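Transmembrane oligosaccharyl transferase (Archaeoglobus fulgidus, PDB 3WAJ) is an archaeal membrane protein of the STT3/AglB oligosaccharyl transferase family, with a multi-helix transmembrane region, a bound zinc ion and a large soluble C-terminal region. Local coordinates at residues Pro659-Ser671 against Leu725-Pro738. Sequence-based numbering, arbitrary orientation.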
loop_
_atom_site.group_PDB
_atom_site.type_symbol
_atom_site.label_atom_id
_atom_site.label_comp_id
_atom_site.label_asym_id
_atom_site.label_seq_id
_atom_site.Cartn_x
_atom_site.Cartn_y
_atom_site.Cartn_z
ATOM N N PRO A 659 4.339 -2.472 40.405
ATOM C CA PRO A 659 5.250 -3.285 41.224
ATOM C C PRO A 659 5.885 -4.347 40.353
ATOM O O PRO A 659 5.193 -4.880 39.481
ATOM C CB PRO A 659 4.315 -3.970 42.235
ATOM C CG PRO A 659 3.143 -3.091 42.335
ATOM C CD PRO A 659 2.986 -2.392 40.994
ATOM N N LEU A 660 7.171 -4.628 40.565
ATOM C CA LEU A 660 7.839 -5.722 39.865
ATOM C C LEU A 660 7.024 -7.009 40.032
ATOM O O LEU A 660 6.319 -7.176 41.034
ATOM C CB LEU A 660 9.266 -5.925 40.399
ATOM C CG LEU A 660 10.350 -4.922 39.982
ATOM C CD1 LEU A 660 11.670 -5.135 40.744
ATOM C CD2 LEU A 660 10.583 -4.997 38.497
ATOM N N ASN A 661 7.117 -7.893 39.039
ATOM C CA ASN A 661 6.451 -9.199 39.048
ATOM C C ASN A 661 4.921 -9.133 38.945
ATOM O O ASN A 661 4.219 -10.069 39.336
ATOM C CB ASN A 661 6.880 -10.027 40.266
ATOM C CG ASN A 661 8.377 -10.207 40.351
ATOM O OD1 ASN A 661 9.048 -10.410 39.338
ATOM N ND2 ASN A 661 8.916 -10.119 41.569
ATOM N N SER A 662 4.410 -8.022 38.427
ATOM C CA SER A 662 2.986 -7.896 38.187
ATOM C C SER A 662 2.652 -8.588 36.882
ATOM O O SER A 662 3.519 -8.807 36.054
ATOM C CB SER A 662 2.599 -6.422 38.067
ATOM O OG SER A 662 2.498 -5.822 39.334
ATOM N N ILE A 663 1.398 -8.935 36.668
ATOM C CA ILE A 663 1.032 -9.247 35.301
ATOM C C ILE A 663 0.340 -8.012 34.686
ATOM O O ILE A 663 -0.642 -7.490 35.213
ATOM C CB ILE A 663 0.330 -10.650 35.132
ATOM C CG1 ILE A 663 -0.982 -10.547 34.377
ATOM C CG2 ILE A 663 0.220 -11.417 36.443
ATOM C CD1 ILE A 663 -0.768 -10.636 32.899
ATOM N N ILE A 664 0.929 -7.507 33.608
ATOM C CA ILE A 664 0.498 -6.258 32.984
ATOM C C ILE A 664 -0.200 -6.547 31.660
ATOM O O ILE A 664 0.344 -7.254 30.806
ATOM C CB ILE A 664 1.717 -5.338 32.693
ATOM C CG1 ILE A 664 2.486 -5.021 33.981
ATOM C CG2 ILE A 664 1.281 -4.053 31.983
ATOM C CD1 ILE A 664 3.879 -4.452 33.748
ATOM N N ILE A 665 -1.400 -6.003 31.480
ATOM C CA ILE A 665 -2.070 -6.156 30.198
ATOM C C ILE A 665 -1.362 -5.251 29.192
ATOM O O ILE A 665 -1.439 -4.020 29.291
ATOM C CB ILE A 665 -3.573 -5.836 30.274
ATOM C CG1 ILE A 665 -4.290 -6.885 31.123
ATOM C CG2 ILE A 665 -4.189 -5.771 28.866
ATOM C CD1 ILE A 665 -5.643 -6.429 31.646
ATOM N N PRO A 666 -0.676 -5.865 28.205
ATOM C CA PRO A 666 0.169 -5.137 27.245
ATOM C C PRO A 666 -0.702 -4.417 26.230
ATOM O O PRO A 666 -0.686 -4.718 25.028
ATOM C CB PRO A 666 0.972 -6.257 26.566
ATOM C CG PRO A 666 0.007 -7.418 26.567
ATOM C CD PRO A 666 -0.765 -7.302 27.873
ATOM N N LEU A 667 -1.492 -3.486 26.746
ATOM C CA LEU A 667 -2.313 -2.605 25.939
ATOM C C LEU A 667 -2.233 -1.246 26.603
ATOM O O LEU A 667 -2.697 -1.069 27.724
ATOM C CB LEU A 667 -3.774 -3.081 25.885
ATOM C CG LEU A 667 -4.713 -2.095 25.181
ATOM C CD1 LEU A 667 -4.410 -2.076 23.674
ATOM C CD2 LEU A 667 -6.192 -2.404 25.452
ATOM N N ARG A 668 -1.628 -0.285 25.919
ATOM C CA ARG A 668 -1.511 1.055 26.464
ATOM C C ARG A 668 -2.883 1.739 26.447
ATOM O O ARG A 668 -3.527 1.821 25.401
ATOM C CB ARG A 668 -0.491 1.854 25.654
ATOM C CG ARG A 668 -0.054 3.137 26.318
ATOM C CD ARG A 668 1.448 3.221 26.419
ATOM N NE ARG A 668 1.841 4.478 27.039
ATOM C CZ ARG A 668 2.397 5.488 26.385
ATOM N NH1 ARG A 668 2.660 5.374 25.089
ATOM N NH2 ARG A 668 2.700 6.605 27.030
ATOM N N ILE A 669 -3.332 2.204 27.614
ATOM C CA ILE A 669 -4.636 2.862 27.754
ATOM C C ILE A 669 -4.574 4.300 27.264
ATOM O O ILE A 669 -3.625 5.023 27.590
ATOM C CB ILE A 669 -5.106 2.851 29.219
ATOM C CG1 ILE A 669 -5.255 1.414 29.695
ATOM C CG2 ILE A 669 -6.442 3.579 29.375
ATOM C CD1 ILE A 669 -5.978 0.508 28.683
ATOM N N PRO A 670 -5.578 4.723 26.468
ATOM C CA PRO A 670 -5.572 6.115 25.974
ATOM C C PRO A 670 -5.691 7.107 27.123
ATOM O O PRO A 670 -6.259 6.750 28.167
ATOM C CB PRO A 670 -6.822 6.182 25.095
ATOM C CG PRO A 670 -7.035 4.755 24.630
ATOM C CD PRO A 670 -6.634 3.905 25.832
ATOM N N SER A 671 -5.147 8.313 26.937
ATOM C CA SER A 671 -5.228 9.397 27.926
ATOM C C SER A 671 -6.614 10.016 27.858
ATOM O O SER A 671 -7.426 9.633 27.006
ATOM C CB SER A 671 -4.187 10.478 27.626
ATOM O OG SER A 671 -4.522 11.176 26.446
ATOM N N LEU A 725 -11.366 -8.976 29.923
ATOM C CA LEU A 725 -10.219 -9.061 30.837
ATOM C C LEU A 725 -9.567 -10.436 30.833
ATOM O O LEU A 725 -8.346 -10.552 30.842
ATOM C CB LEU A 725 -10.629 -8.698 32.258
ATOM C CG LEU A 725 -10.962 -7.230 32.461
ATOM C CD1 LEU A 725 -11.440 -6.998 33.885
ATOM C CD2 LEU A 725 -9.724 -6.385 32.160
ATOM N N TYR A 726 -10.376 -11.486 30.816
ATOM C CA TYR A 726 -9.830 -12.834 30.755
ATOM C C TYR A 726 -8.979 -13.024 29.504
ATOM O O TYR A 726 -7.864 -13.544 29.581
ATOM C CB TYR A 726 -10.958 -13.874 30.780
ATOM C CG TYR A 726 -10.453 -15.289 30.840
ATOM C CD1 TYR A 726 -10.153 -15.886 32.052
ATOM C CD2 TYR A 726 -10.267 -16.032 29.683
ATOM C CE1 TYR A 726 -9.696 -17.202 32.117
ATOM C CE2 TYR A 726 -9.805 -17.342 29.739
ATOM C CZ TYR A 726 -9.525 -17.918 30.959
ATOM O OH TYR A 726 -9.065 -19.215 31.017
ATOM N N GLU A 727 -9.506 -12.613 28.351
ATOM C CA GLU A 727 -8.744 -12.706 27.101
ATOM C C GLU A 727 -7.434 -11.936 27.219
ATOM O O GLU A 727 -6.377 -12.401 26.780
ATOM C CB GLU A 727 -9.551 -12.145 25.923
ATOM C CG GLU A 727 -8.863 -12.300 24.564
ATOM C CD GLU A 727 -9.342 -11.288 23.512
ATOM O OE1 GLU A 727 -8.536 -10.401 23.144
ATOM O OE2 GLU A 727 -10.513 -11.382 23.049
ATOM N N ALA A 728 -7.501 -10.763 27.840
ATOM C CA ALA A 728 -6.330 -9.885 27.895
ATOM C C ALA A 728 -5.216 -10.530 28.728
ATOM O O ALA A 728 -4.073 -10.639 28.287
ATOM C CB ALA A 728 -6.709 -8.511 28.447
ATOM N N VAL A 729 -5.574 -10.972 29.930
ATOM C CA VAL A 729 -4.614 -11.559 30.848
ATOM C C VAL A 729 -4.060 -12.827 30.247
ATOM O O VAL A 729 -2.854 -13.068 30.283
ATOM C CB VAL A 729 -5.276 -11.874 32.188
ATOM C CG1 VAL A 729 -4.318 -12.629 33.092
ATOM C CG2 VAL A 729 -5.740 -10.580 32.846
ATOM N N MET A 730 -4.954 -13.637 29.690
ATOM C CA MET A 730 -4.549 -14.847 29.001
ATOM C C MET A 730 -3.468 -14.557 27.957
ATOM O O MET A 730 -2.430 -15.205 27.969
ATOM C CB MET A 730 -5.744 -15.529 28.337
ATOM C CG MET A 730 -5.350 -16.731 27.481
ATOM S SD MET A 730 -6.135 -16.763 25.851
ATOM C CE MET A 730 -4.907 -17.689 24.936
ATOM N N ARG A 731 -3.702 -13.579 27.076
ATOM C CA ARG A 731 -2.746 -13.276 26.012
ATOM C C ARG A 731 -1.499 -12.591 26.555
ATOM O O ARG A 731 -0.420 -12.705 25.991
ATOM C CB ARG A 731 -3.407 -12.439 24.897
ATOM C CG ARG A 731 -4.442 -13.225 24.079
ATOM C CD ARG A 731 -5.343 -12.337 23.253
ATOM N NE ARG A 731 -4.749 -12.034 21.960
ATOM C CZ ARG A 731 -5.121 -12.587 20.811
ATOM N NH1 ARG A 731 -6.118 -13.452 20.780
ATOM N NH2 ARG A 731 -4.505 -12.249 19.690
ATOM N N ALA A 732 -1.656 -11.902 27.676
ATOM C CA ALA A 732 -0.575 -11.121 28.277
ATOM C C ALA A 732 0.658 -11.924 28.688
ATOM O O ALA A 732 1.739 -11.361 28.846
ATOM C CB ALA A 732 -1.093 -10.335 29.461
ATOM N N ARG A 733 0.502 -13.227 28.881
ATOM C CA ARG A 733 1.637 -14.057 29.283
ATOM C C ARG A 733 2.396 -14.635 28.094
ATOM O O ARG A 733 3.533 -15.073 28.237
ATOM C CB ARG A 733 1.180 -15.161 30.218
ATOM C CG ARG A 733 0.028 -15.986 29.691
ATOM C CD ARG A 733 -0.447 -16.915 30.791
ATOM N NE ARG A 733 -0.289 -16.261 32.088
ATOM C CZ ARG A 733 -1.279 -15.695 32.763
ATOM N NH1 ARG A 733 -2.509 -15.730 32.276
ATOM N NH2 ARG A 733 -1.042 -15.116 33.931
ATOM N N TYR A 734 1.755 -14.639 26.927
ATOM C CA TYR A 734 2.438 -14.870 25.661
ATOM C C TYR A 734 3.012 -13.536 25.221
ATOM O O TYR A 734 3.534 -13.403 24.117
ATOM C CB TYR A 734 1.455 -15.350 24.597
ATOM C CG TYR A 734 1.068 -16.807 24.684
ATOM C CD1 TYR A 734 1.144 -17.630 23.562
ATOM C CD2 TYR A 734 0.621 -17.364 25.877
ATOM C CE1 TYR A 734 0.785 -18.973 23.627
ATOM C CE2 TYR A 734 0.264 -18.704 25.953
ATOM C CZ TYR A 734 0.346 -19.504 24.826
ATOM O OH TYR A 734 -0.008 -20.833 24.899
ATOM N N GLY A 735 2.879 -12.535 26.081
ATOM C CA GLY A 735 3.309 -11.190 25.760
ATOM C C GLY A 735 2.568 -10.522 24.608
ATOM O O GLY A 735 3.002 -9.462 24.157
ATOM N N VAL A 736 1.467 -11.112 24.132
ATOM C CA VAL A 736 0.694 -10.485 23.060
ATOM C C VAL A 736 -0.507 -9.695 23.578
ATOM O O VAL A 736 -0.989 -9.901 24.699
ATOM C CB VAL A 736 0.271 -11.468 21.926
ATOM C CG1 VAL A 736 1.235 -12.652 21.846
ATOM C CG2 VAL A 736 -1.143 -11.944 22.124
ATOM N N SER A 737 -0.974 -8.772 22.750
ATOM C CA SER A 737 -1.986 -7.827 23.172
ATOM C C SER A 737 -3.371 -8.372 22.801
ATOM O O SER A 737 -3.467 -9.357 22.053
ATOM C CB SER A 737 -1.701 -6.460 22.548
ATOM O OG SER A 737 -2.117 -6.431 21.205
ATOM N N PRO A 738 -4.444 -7.776 23.353
ATOM C CA PRO A 738 -5.770 -8.357 23.075
ATOM C C PRO A 738 -6.218 -8.118 21.635
ATOM O O PRO A 738 -5.681 -7.207 20.976
ATOM C CB PRO A 738 -6.705 -7.584 24.020
ATOM C CG PRO A 738 -5.780 -6.927 25.064
ATOM C CD PRO A 738 -4.509 -6.652 24.314
#
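Ile665 and Pro666 run across the C-terminal part of helix 717-732 and the loop after it, their CA atoms 5.5 Å from that of Ala732 and 5.3 Å from that of Ser737 respectively. No hydrogen bond joins the two segments; apolar side chains do the work. The methyl of Ala732 sits between two neighbours, with Pro666 CD 3.4 Å from its CB and the end of Ile663, through CD1, on it as well. Ile663 also crosses Val729 at about a right angle. One turn back, Ile665 brings both branches to Ala728, CG2 lying 3.7 Å from CB; with CG1 beside the backbone N (chi1 -67°), CD1 carries on to Leu725 CD2 at 4.1 Å. Pro666, centre of an inverse gamma turn, sets its ring against the loop, CG 3.3 Å from Val736 O, while Leu667 CB meets Pro738 CD. Arg731 NE donates a hydrogen bond to Ser737 O in that loop (3.0 Å), the acceptor tilted 23° out of the guanidinium plane. Backbone hydrogen bonds between Ile663 and Tyr643 and between Ile665 and Phe641 join this segment to strand 640-643, and Leu725 also touches Leu746 of helix 740-755. Here an outer strand of a three-stranded antiparallel sheet, with the residues that follow it, packs on a helix and its following loop, where a Schellman motif with Gly735 as C-prime residue ends the helix.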